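PDB 4RNA: papain-like protease from Human betacoronavirus 2c EMC/2012, which probably cleaves the viral replicase polyprotein as a papain-like cysteine protease and, as in related coronavirus enzymes, probably removes ubiquitin from host proteins. Local coordinates for residues R223-C228 with E233-L238; G213-E218 with C307-V312; D219-M224 with Q317-D322. All coordinates share one frame; numbering follows the deposited sequence.

Interaction 1: R223-C228 with E233-L238; sequences RMTYVC and ERHRQL. With ZN (zinc ion), chain B.
The beta hairpin of the zinc-binding fingers, the subdomain that coronavirus papain-like proteases share with ubiquitin-specific proteases, pairs strand 224-227 with the start of strand 233-242. The strands run antiparallel, with 151° between their directions. M224 and R236 form one hydrogen-bonded pair, M224 N reaching R236 O and R236 N returning to M224 O; Y226 and R234 form the next in the same way. Between them the non-hydrogen-bonded pair T225 and H235 brings its side chains together on one face of the sheet. There T225 OG1 meets H235 ND1 at the edge of the imidazole, near its plane, in a hydrogen bond whose modelled length, 2.5 Å, is unusually small and should be read with caution. With chi1 of H235 at -51°, its ring leaves beside the backbone N and runs alongside the threonine in the same direction. R223 CD packs 3.7 Å from H235 ND1, while W192 of the adjoining strand meets the same ring.

The face bearing M224, Y226, R234 and R236 is built differently. R234 CB lies over the tyrosine ring, 4.3 Å from its centroid, and the arginine then continues beside Y226, its guanidinium only 15° from the ring plane and NE 3.0 Å from Y226 OH. Q229 and E191 take the far end of R234, and E191 also forms a salt bridge with R236 in the conformer described here, one of two modelled. R18 of the second subunit makes a cation-pi contact with Y226. At the turn, C228 joins C193, C196 and C230 in binding zinc. Its SG, 2.4 Å from the metal, also packs against R234 CG at 3.4 Å.

Interaction 2: G213-E218 with C307-V312; sequences GVQTVE and CKVTDV
Q215 reaches strand 304-315 through its side-chain amide and its backbone carbonyl, NE2 meeting main-chain oxygens and the carbonyl a valine. It follows G213, which bonds through its backbone to S249, and V214, whose side chain packs on D219 and L220 of the coming helix. The Q215 side chain is extended beyond CG (chi2 159°), carrying its amide across to the strand. NE2 donates to T310 O at 2.9 Å, fairly straight at 163°; it arrives in the carbonyl plane, on a lone pair, and the oxygen lies close to the plane of the glutamine amide. A second bond, from the same NE2 to V309 O at 2.8 Å, is weak because it is bent to 122°, and T251 O is a further, weak acceptor. Two successive carbonyls can face one buried NH2 group because the irregular backbone of T310 interrupts the usual alternation of the strand; N253 ND2 donates to Q215 OE1. The strand belongs to the mixed sheet that forms the palm in this papain-like fold, and the glutamine adds to the pairing of strand 210-212 a side-chain tie between that sheet and the loop before helix 217-221. V312 packs its CG2 branch against the loop, 3.6 Å from Q215 O and 4.1 Å from Q215 CB. Next, T216 takes the N-cap position of the helix, its OG1 accepting from D219 N.

Interaction 3: D219-M224 with Q317-D322; sequences DLRARM and QKYSSD
R221, near the C-terminal end of the helix that starts at 217, and S321, just past strand 318-320, make the nearest backbone approach between 219-224 and 317-322, with CA atoms 8.3 Å apart, so side chains and water bridge the gap. The R221 chain is extended from CG to NE (chi2 170°, chi3 177°) and slides along Y319 in the opposite sense to the tyrosine. Its guanidinium lies flat on the phenol ring, the planes only 13° apart and the centres separated by 3.9 Å. The overlap is offset: CZ sits above CD1 at 3.4 Å, whereas CD covers the ring centroid in a CH-pi contact. S321 N approaches the opposite face of Y319. Beyond the ring, R221 NH2 makes a weak, bent bond of 3.2 Å to Q317 OE1, while the other end of that amide, Q317 NE2, donates to P315 O. Water adds three bridges. One accepts from R221 NE and donates to Q317 OE1; another accepts from R221 NH2 and K318 N; the third accepts from Y319 OH and donates to R221 O, its oxygen 2.6 Å from both. The strand carrying Y319 pairs with strand 233-242 in the fingers sheet. A positive group spread over an aromatic face, with water at its edge, is consistent with a charge stabilised by cation-pi attraction and hydration together, without a carboxylate from either segment.

How the interactions relate
The three contacts form a bent path, with interaction 3 at the corner, about 15 Å centre to centre from interaction 2 on the palm side and about 13 Å from interaction 1 near the zinc; interactions 1 and 2 are 21 Å apart. Helix 217-221 begins just after Q215 of interaction 2, supplies R221 to interaction 3 and leads into strand 224-227 of interaction 1. After the hairpin the chain builds most of the palm sheet before strands 304-315 and 318-320, so the segments of interactions 2 and 3 alternate in sequence. L238 packs on both L220 and Y319. The helix is one of several connections between palm and fingers sheets, beside those at 242-245 and 315-318.

Interaction 1: R223-C228 with E233-L238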
loop_
_atom_site.group_PDB
_atom_site.type_symbol
_atom_site.label_atom_id
_atom_site.label_comp_id
_atom_site.label_asym_id
_atom_site.label_seq_id
_atom_site.Cartn_x
_atom_site.Cartn_y
_atom_site.Cartn_z
ATOM N N ARG A 223 0.857 17.061 29.455
ATOM C CA ARG A 223 2.179 17.637 29.223
ATOM C C ARG A 223 3.200 16.495 29.183
ATOM O O ARG A 223 3.160 15.601 30.020
ATOM C CB ARG A 223 2.543 18.650 30.337
ATOM C CG ARG A 223 3.871 19.397 30.096
ATOM C CD ARG A 223 4.242 20.403 31.218
ATOM N NE ARG A 223 4.598 19.718 32.468
ATOM C CZ ARG A 223 3.935 19.844 33.620
ATOM N NH1 ARG A 223 2.901 20.676 33.708
ATOM N NH2 ARG A 223 4.325 19.175 34.687
ATOM N N MET A 224 4.078 16.498 28.172
ATOM C CA MET A 224 5.236 15.587 28.188
ATOM C C MET A 224 6.485 16.410 28.351
ATOM O O MET A 224 6.592 17.559 27.806
ATOM C CB MET A 224 5.367 14.747 26.897
ATOM C CG MET A 224 6.655 13.902 26.865
ATOM S SD MET A 224 6.972 13.000 25.330
ATOM C CE MET A 224 7.215 14.371 24.190
ATOM N N THR A 225 7.448 15.815 29.047
ATOM C CA THR A 225 8.680 16.490 29.399
ATOM C C THR A 225 9.901 15.577 29.137
ATOM O O THR A 225 9.890 14.412 29.437
ATOM C CB THR A 225 8.615 16.913 30.906
ATOM O OG1 THR A 225 7.552 17.878 31.105
ATOM C CG2 THR A 225 9.993 17.436 31.414
ATOM N N TYR A 226 10.988 16.111 28.600
ATOM C CA TYR A 226 12.208 15.253 28.549
ATOM C C TYR A 226 13.424 16.237 28.565
ATOM O O TYR A 226 13.210 17.463 28.751
ATOM C CB TYR A 226 12.159 14.319 27.308
ATOM C CG TYR A 226 11.919 15.107 26.035
ATOM C CD1 TYR A 226 10.601 15.514 25.659
ATOM C CD2 TYR A 226 12.991 15.461 25.221
ATOM C CE1 TYR A 226 10.397 16.270 24.498
ATOM C CE2 TYR A 226 12.799 16.226 24.082
ATOM C CZ TYR A 226 11.501 16.619 23.722
ATOM O OH TYR A 226 11.368 17.342 22.557
ATOM N N VAL A 227 14.651 15.716 28.388
ATOM C CA VAL A 227 15.876 16.504 28.587
ATOM C C VAL A 227 15.931 17.489 27.452
ATOM O O VAL A 227 15.623 17.131 26.288
ATOM C CB VAL A 227 17.167 15.614 28.666
ATOM C CG1 VAL A 227 18.422 16.478 28.624
ATOM C CG2 VAL A 227 17.123 14.744 29.926
ATOM N N CYS A 228 16.218 18.735 27.808
ATOM C CA CYS A 228 16.468 19.774 26.803
ATOM C C CYS A 228 17.951 19.748 26.408
ATOM O O CYS A 228 18.791 19.332 27.214
ATOM C CB CYS A 228 16.052 21.158 27.259
ATOM S SG CYS A 228 16.185 22.234 25.808
ATOM N N GLU A 233 15.173 21.072 30.938
ATOM C CA GLU A 233 13.951 20.305 30.651
ATOM C C GLU A 233 13.239 20.970 29.515
ATOM O O GLU A 233 13.293 22.199 29.373
ATOM C CB GLU A 233 12.979 20.385 31.816
ATOM C CG GLU A 233 13.092 19.244 32.789
ATOM C CD GLU A 233 12.120 19.406 33.969
ATOM O OE1 GLU A 233 12.035 18.451 34.773
ATOM O OE2 GLU A 233 11.422 20.464 34.086
ATOM N N ARG A 234 12.548 20.145 28.734
ATOM C CA ARG A 234 11.888 20.550 27.501
ATOM C C ARG A 234 10.478 19.962 27.630
ATOM O O ARG A 234 10.347 18.860 28.085
ATOM C CB ARG A 234 12.574 19.784 26.360
ATOM C CG ARG A 234 13.195 20.620 25.321
ATOM C CD ARG A 234 13.573 19.718 24.170
ATOM N NE ARG A 234 12.595 20.027 23.156
ATOM C CZ ARG A 234 12.845 20.617 21.974
ATOM N NH1 ARG A 234 14.102 20.915 21.572
ATOM N NH2 ARG A 234 11.835 20.841 21.138
ATOM N N HIS A 235 9.441 20.683 27.236
ATOM C CA HIS A 235 8.078 20.141 27.318
ATOM C C HIS A 235 7.334 20.145 25.999
ATOM O O HIS A 235 7.608 20.941 25.112
ATOM C CB HIS A 235 7.250 21.003 28.276
ATOM C CG HIS A 235 7.910 21.230 29.590
ATOM N ND1 HIS A 235 7.886 20.297 30.578
ATOM C CD2 HIS A 235 8.672 22.293 30.057
ATOM C CE1 HIS A 235 8.562 20.757 31.668
ATOM N NE2 HIS A 235 9.079 21.975 31.342
ATOM N N ARG A 236 6.362 19.274 25.840
ATOM C CA ARG A 236 5.501 19.271 24.651
ATOM C C ARG A 236 4.050 19.229 25.140
ATOM O O ARG A 236 3.699 18.315 25.951
ATOM C CB ARG A 236 5.844 18.015 23.802
ATOM C CG ARG A 236 4.817 17.542 22.775
ATOM C CD ARG A 236 5.462 16.577 21.760
ATOM N NE ARG A 236 4.549 16.150 20.688
ATOM C CZ ARG A 236 4.324 16.821 19.563
ATOM N NH1 ARG A 236 4.966 17.967 19.297
ATOM N NH2 ARG A 236 3.465 16.326 18.676
ATOM N N GLN A 237 3.224 20.130 24.664
ATOM C CA GLN A 237 1.820 20.083 25.071
ATOM C C GLN A 237 0.884 20.600 24.019
ATOM O O GLN A 237 1.190 21.588 23.342
ATOM C CB GLN A 237 1.622 20.838 26.425
ATOM C CG GLN A 237 0.220 20.805 26.992
ATOM C CD GLN A 237 0.160 21.391 28.395
ATOM O OE1 GLN A 237 1.136 21.323 29.172
ATOM N NE2 GLN A 237 -0.972 22.009 28.706
ATOM N N LEU A 238 -0.279 19.945 23.875
ATOM C CA LEU A 238 -1.371 20.502 23.059
ATOM C C LEU A 238 -2.000 21.826 23.656
ATOM O O LEU A 238 -2.494 21.849 24.774
ATOM C CB LEU A 238 -2.442 19.407 22.857
ATOM C CG LEU A 238 -3.612 19.771 21.924
ATOM C CD1 LEU A 238 -3.192 20.091 20.463
ATOM C CD2 LEU A 238 -4.638 18.629 22.001
HETATM ZN ZN ZN B . 16.659 24.347 26.933
#

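Interaction 2: G213-E218 with C307-V312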
loop_
_atom_site.group_PDB
_atom_site.type_symbol
_atom_site.label_atom_id
_atom_site.label_comp_id
_atom_site.label_asym_id
_atom_site.label_seq_id
_atom_site.Cartn_x
_atom_site.Cartn_y
_atom_site.Cartn_z
ATOM N N GLY A 213 -1.019 7.295 18.779
ATOM C CA GLY A 213 -0.163 7.199 19.939
ATOM C C GLY A 213 -0.850 7.464 21.267
ATOM O O GLY A 213 -0.236 7.184 22.311
ATOM N N VAL A 214 -2.085 8.019 21.261
ATOM C CA VAL A 214 -2.914 8.086 22.514
ATOM C C VAL A 214 -4.302 7.658 22.090
ATOM O O VAL A 214 -4.646 7.669 20.871
ATOM C CB VAL A 214 -2.963 9.461 23.295
ATOM C CG1 VAL A 214 -1.594 9.880 23.903
ATOM C CG2 VAL A 214 -3.567 10.566 22.434
ATOM N N GLN A 215 -5.096 7.241 23.085
ATOM C CA GLN A 215 -6.468 6.799 22.838
ATOM C C GLN A 215 -7.505 7.585 23.678
ATOM O O GLN A 215 -8.721 7.250 23.612
ATOM C CB GLN A 215 -6.513 5.271 23.106
ATOM C CG GLN A 215 -5.776 4.466 21.998
ATOM C CD GLN A 215 -5.359 3.097 22.443
ATOM O OE1 GLN A 215 -4.882 2.926 23.563
ATOM N NE2 GLN A 215 -5.535 2.096 21.583
ATOM N N THR A 216 -7.065 8.652 24.403
ATOM C CA THR A 216 -8.025 9.498 25.188
ATOM C C THR A 216 -7.639 10.915 24.963
ATOM O O THR A 216 -6.459 11.147 24.735
ATOM C CB THR A 216 -8.075 9.239 26.756
ATOM O OG1 THR A 216 -6.895 9.658 27.433
ATOM C CG2 THR A 216 -8.188 7.726 27.109
ATOM N N VAL A 217 -8.612 11.804 25.075
ATOM C CA VAL A 217 -8.386 13.267 25.032
ATOM C C VAL A 217 -7.554 13.789 26.234
ATOM O O VAL A 217 -6.760 14.733 26.061
ATOM C CB VAL A 217 -9.699 14.030 24.946
ATOM C CG1 VAL A 217 -9.367 15.526 24.792
ATOM C CG2 VAL A 217 -10.519 13.579 23.695
ATOM N N GLU A 218 -7.803 13.247 27.435
ATOM C CA GLU A 218 -6.915 13.496 28.621
ATOM C C GLU A 218 -5.472 13.210 28.296
ATOM O O GLU A 218 -4.639 14.059 28.567
ATOM C CB GLU A 218 -7.281 12.635 29.827
ATOM C CG GLU A 218 -8.595 13.013 30.440
ATOM C CD GLU A 218 -9.676 12.010 30.089
ATOM O OE1 GLU A 218 -10.551 11.752 30.961
ATOM O OE2 GLU A 218 -9.635 11.467 28.952
ATOM N N CYS A 307 -11.502 -4.900 27.253
ATOM C CA CYS A 307 -11.167 -5.234 25.858
ATOM C C CYS A 307 -9.942 -4.386 25.413
ATOM O O CYS A 307 -9.619 -3.359 26.027
ATOM C CB CYS A 307 -12.370 -4.915 24.959
ATOM S SG CYS A 307 -12.794 -3.145 25.084
ATOM N N LYS A 308 -9.321 -4.819 24.324
ATOM C CA LYS A 308 -8.117 -4.187 23.739
ATOM C C LYS A 308 -8.492 -3.237 22.630
ATOM O O LYS A 308 -8.729 -3.622 21.472
ATOM C CB LYS A 308 -7.191 -5.274 23.214
ATOM C CG LYS A 308 -6.794 -6.281 24.298
ATOM C CD LYS A 308 -6.216 -7.507 23.615
ATOM C CE LYS A 308 -5.296 -8.279 24.540
ATOM N NZ LYS A 308 -4.698 -9.374 23.713
ATOM N N VAL A 309 -8.513 -1.988 23.030
ATOM C CA VAL A 309 -8.939 -0.897 22.196
ATOM C C VAL A 309 -7.825 -0.556 21.227
ATOM O O VAL A 309 -6.614 -0.526 21.616
ATOM C CB VAL A 309 -9.284 0.263 23.100
ATOM C CG1 VAL A 309 -9.503 1.560 22.339
ATOM C CG2 VAL A 309 -10.501 -0.045 23.960
ATOM N N THR A 310 -8.234 -0.152 20.015
ATOM C CA THR A 310 -7.286 0.307 19.009
ATOM C C THR A 310 -7.656 1.738 18.644
ATOM O O THR A 310 -7.143 2.613 19.249
ATOM C CB THR A 310 -7.255 -0.608 17.774
ATOM O OG1 THR A 310 -8.593 -0.884 17.271
ATOM C CG2 THR A 310 -6.533 -1.923 18.081
ATOM N N ASP A 311 -8.572 1.947 17.705
ATOM C CA ASP A 311 -9.005 3.327 17.345
ATOM C C ASP A 311 -10.162 3.809 18.233
ATOM O O ASP A 311 -10.981 3.053 18.635
ATOM C CB ASP A 311 -9.490 3.378 15.934
ATOM C CG ASP A 311 -8.615 2.607 15.012
ATOM O OD1 ASP A 311 -7.455 3.092 14.805
ATOM O OD2 ASP A 311 -9.085 1.549 14.496
ATOM N N VAL A 312 -10.274 5.102 18.498
ATOM C CA VAL A 312 -11.374 5.609 19.328
ATOM C C VAL A 312 -11.868 6.856 18.690
ATOM O O VAL A 312 -11.022 7.680 18.327
ATOM C CB VAL A 312 -10.911 5.940 20.803
ATOM C CG1 VAL A 312 -12.085 6.489 21.641
ATOM C CG2 VAL A 312 -10.285 4.721 21.512
#

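Interaction 3: D219-M224 with Q317-D322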
loop_
_atom_site.group_PDB
_atom_site.type_symbol
_atom_site.label_atom_id
_atom_site.label_comp_id
_atom_site.label_asym_id
_atom_site.label_seq_id
_atom_site.Cartn_x
_atom_site.Cartn_y
_atom_site.Cartn_z
ATOM N N ASP A 219 -5.167 12.021 27.739
ATOM C CA ASP A 219 -3.761 11.719 27.335
ATOM C C ASP A 219 -3.277 12.630 26.262
ATOM O O ASP A 219 -2.126 13.083 26.323
ATOM C CB ASP A 219 -3.550 10.266 26.986
ATOM C CG ASP A 219 -3.767 9.355 28.203
ATOM O OD1 ASP A 219 -3.378 9.802 29.313
ATOM O OD2 ASP A 219 -4.317 8.211 28.091
ATOM N N LEU A 220 -4.152 12.975 25.325
ATOM C CA LEU A 220 -3.739 13.816 24.212
ATOM C C LEU A 220 -3.297 15.160 24.690
ATOM O O LEU A 220 -2.377 15.775 24.093
ATOM C CB LEU A 220 -4.867 14.010 23.194
ATOM C CG LEU A 220 -4.539 14.782 21.959
ATOM C CD1 LEU A 220 -3.600 14.039 20.978
ATOM C CD2 LEU A 220 -5.836 15.277 21.297
ATOM N N ARG A 221 -3.966 15.642 25.732
ATOM C CA ARG A 221 -3.794 17.035 26.193
ATOM C C ARG A 221 -2.736 17.158 27.308
ATOM O O ARG A 221 -2.393 18.250 27.778
ATOM C CB ARG A 221 -5.152 17.548 26.703
ATOM C CG ARG A 221 -6.163 17.826 25.598
ATOM C CD ARG A 221 -7.514 18.087 26.262
ATOM N NE ARG A 221 -8.543 18.434 25.269
ATOM C CZ ARG A 221 -9.775 18.879 25.540
ATOM N NH1 ARG A 221 -10.154 19.081 26.789
ATOM N NH2 ARG A 221 -10.627 19.128 24.550
ATOM N N ALA A 222 -2.256 16.030 27.773
ATOM C CA ALA A 222 -1.284 16.043 28.894
ATOM C C ALA A 222 0.078 16.637 28.465
ATOM O O ALA A 222 0.445 16.594 27.292
ATOM C CB ALA A 222 -1.063 14.623 29.449
ATOM N N ARG A 223 0.857 17.061 29.455
ATOM C CA ARG A 223 2.179 17.637 29.223
ATOM C C ARG A 223 3.200 16.495 29.183
ATOM O O ARG A 223 3.160 15.601 30.020
ATOM C CB ARG A 223 2.543 18.650 30.337
ATOM C CG ARG A 223 3.871 19.397 30.096
ATOM C CD ARG A 223 4.242 20.403 31.218
ATOM N NE ARG A 223 4.598 19.718 32.468
ATOM C CZ ARG A 223 3.935 19.844 33.620
ATOM N NH1 ARG A 223 2.901 20.676 33.708
ATOM N NH2 ARG A 223 4.325 19.175 34.687
ATOM N N MET A 224 4.078 16.498 28.172
ATOM C CA MET A 224 5.236 15.587 28.188
ATOM C C MET A 224 6.485 16.410 28.351
ATOM O O MET A 224 6.592 17.559 27.806
ATOM C CB MET A 224 5.367 14.747 26.897
ATOM C CG MET A 224 6.655 13.902 26.865
ATOM S SD MET A 224 6.972 13.000 25.330
ATOM C CE MET A 224 7.215 14.371 24.190
ATOM N N GLN A 317 -13.727 18.890 18.863
ATOM C CA GLN A 317 -13.028 19.409 20.011
ATOM C C GLN A 317 -13.127 20.900 19.944
ATOM O O GLN A 317 -13.184 21.462 18.854
ATOM C CB GLN A 317 -11.554 19.012 19.901
ATOM C CG GLN A 317 -11.410 17.511 19.771
ATOM C CD GLN A 317 -11.744 16.840 21.048
ATOM O OE1 GLN A 317 -11.140 17.156 22.057
ATOM N NE2 GLN A 317 -12.642 15.832 21.022
ATOM N N LYS A 318 -13.151 21.555 21.096
ATOM C CA LYS A 318 -13.006 23.023 21.069
ATOM C C LYS A 318 -12.234 23.396 22.309
ATOM O O LYS A 318 -12.829 23.654 23.353
ATOM C CB LYS A 318 -14.373 23.784 20.947
ATOM C CG LYS A 318 -14.205 25.296 21.125
ATOM C CD LYS A 318 -14.733 26.174 19.984
ATOM C CE LYS A 318 -15.974 26.933 20.411
ATOM N NZ LYS A 318 -16.936 25.964 21.007
ATOM N N TYR A 319 -10.905 23.358 22.204
ATOM C CA TYR A 319 -10.028 23.413 23.373
ATOM C C TYR A 319 -8.988 24.506 23.200
ATOM O O TYR A 319 -8.429 24.702 22.112
ATOM C CB TYR A 319 -9.343 22.087 23.515
ATOM C CG TYR A 319 -8.316 22.017 24.608
ATOM C CD1 TYR A 319 -8.699 22.061 25.979
ATOM C CD2 TYR A 319 -6.960 21.849 24.289
ATOM C CE1 TYR A 319 -7.743 21.964 27.000
ATOM C CE2 TYR A 319 -5.990 21.762 25.305
ATOM C CZ TYR A 319 -6.385 21.800 26.639
ATOM O OH TYR A 319 -5.426 21.723 27.616
ATOM N N SER A 320 -8.782 25.237 24.285
ATOM C CA SER A 320 -7.631 26.132 24.459
ATOM C C SER A 320 -7.010 25.907 25.845
ATOM O O SER A 320 -7.745 25.918 26.856
ATOM C CB SER A 320 -8.113 27.592 24.338
ATOM O OG SER A 320 -7.005 28.434 24.361
ATOM N N SER A 321 -5.690 25.673 25.950
ATOM C CA SER A 321 -5.166 25.190 27.266
ATOM C C SER A 321 -5.091 26.316 28.266
ATOM O O SER A 321 -4.899 27.466 27.897
ATOM C CB SER A 321 -3.796 24.489 27.187
ATOM O OG SER A 321 -2.900 25.387 26.595
ATOM N N ASP A 322 -5.274 25.997 29.534
ATOM C CA ASP A 322 -5.280 27.065 30.521
ATOM C C ASP A 322 -4.617 26.637 31.820
ATOM O O ASP A 322 -4.884 25.560 32.333
ATOM C CB ASP A 322 -6.706 27.582 30.753
ATOM C CG ASP A 322 -6.742 29.078 31.022
ATOM O OD1 ASP A 322 -6.194 29.852 30.200
ATOM O OD2 ASP A 322 -7.315 29.474 32.055
HETATM O O HOH W 1 -3.170 20.543 26.964
HETATM O O HOH W 2 -8.522 17.813 22.438
HETATM O O HOH W 3 -13.647 19.923 23.547
#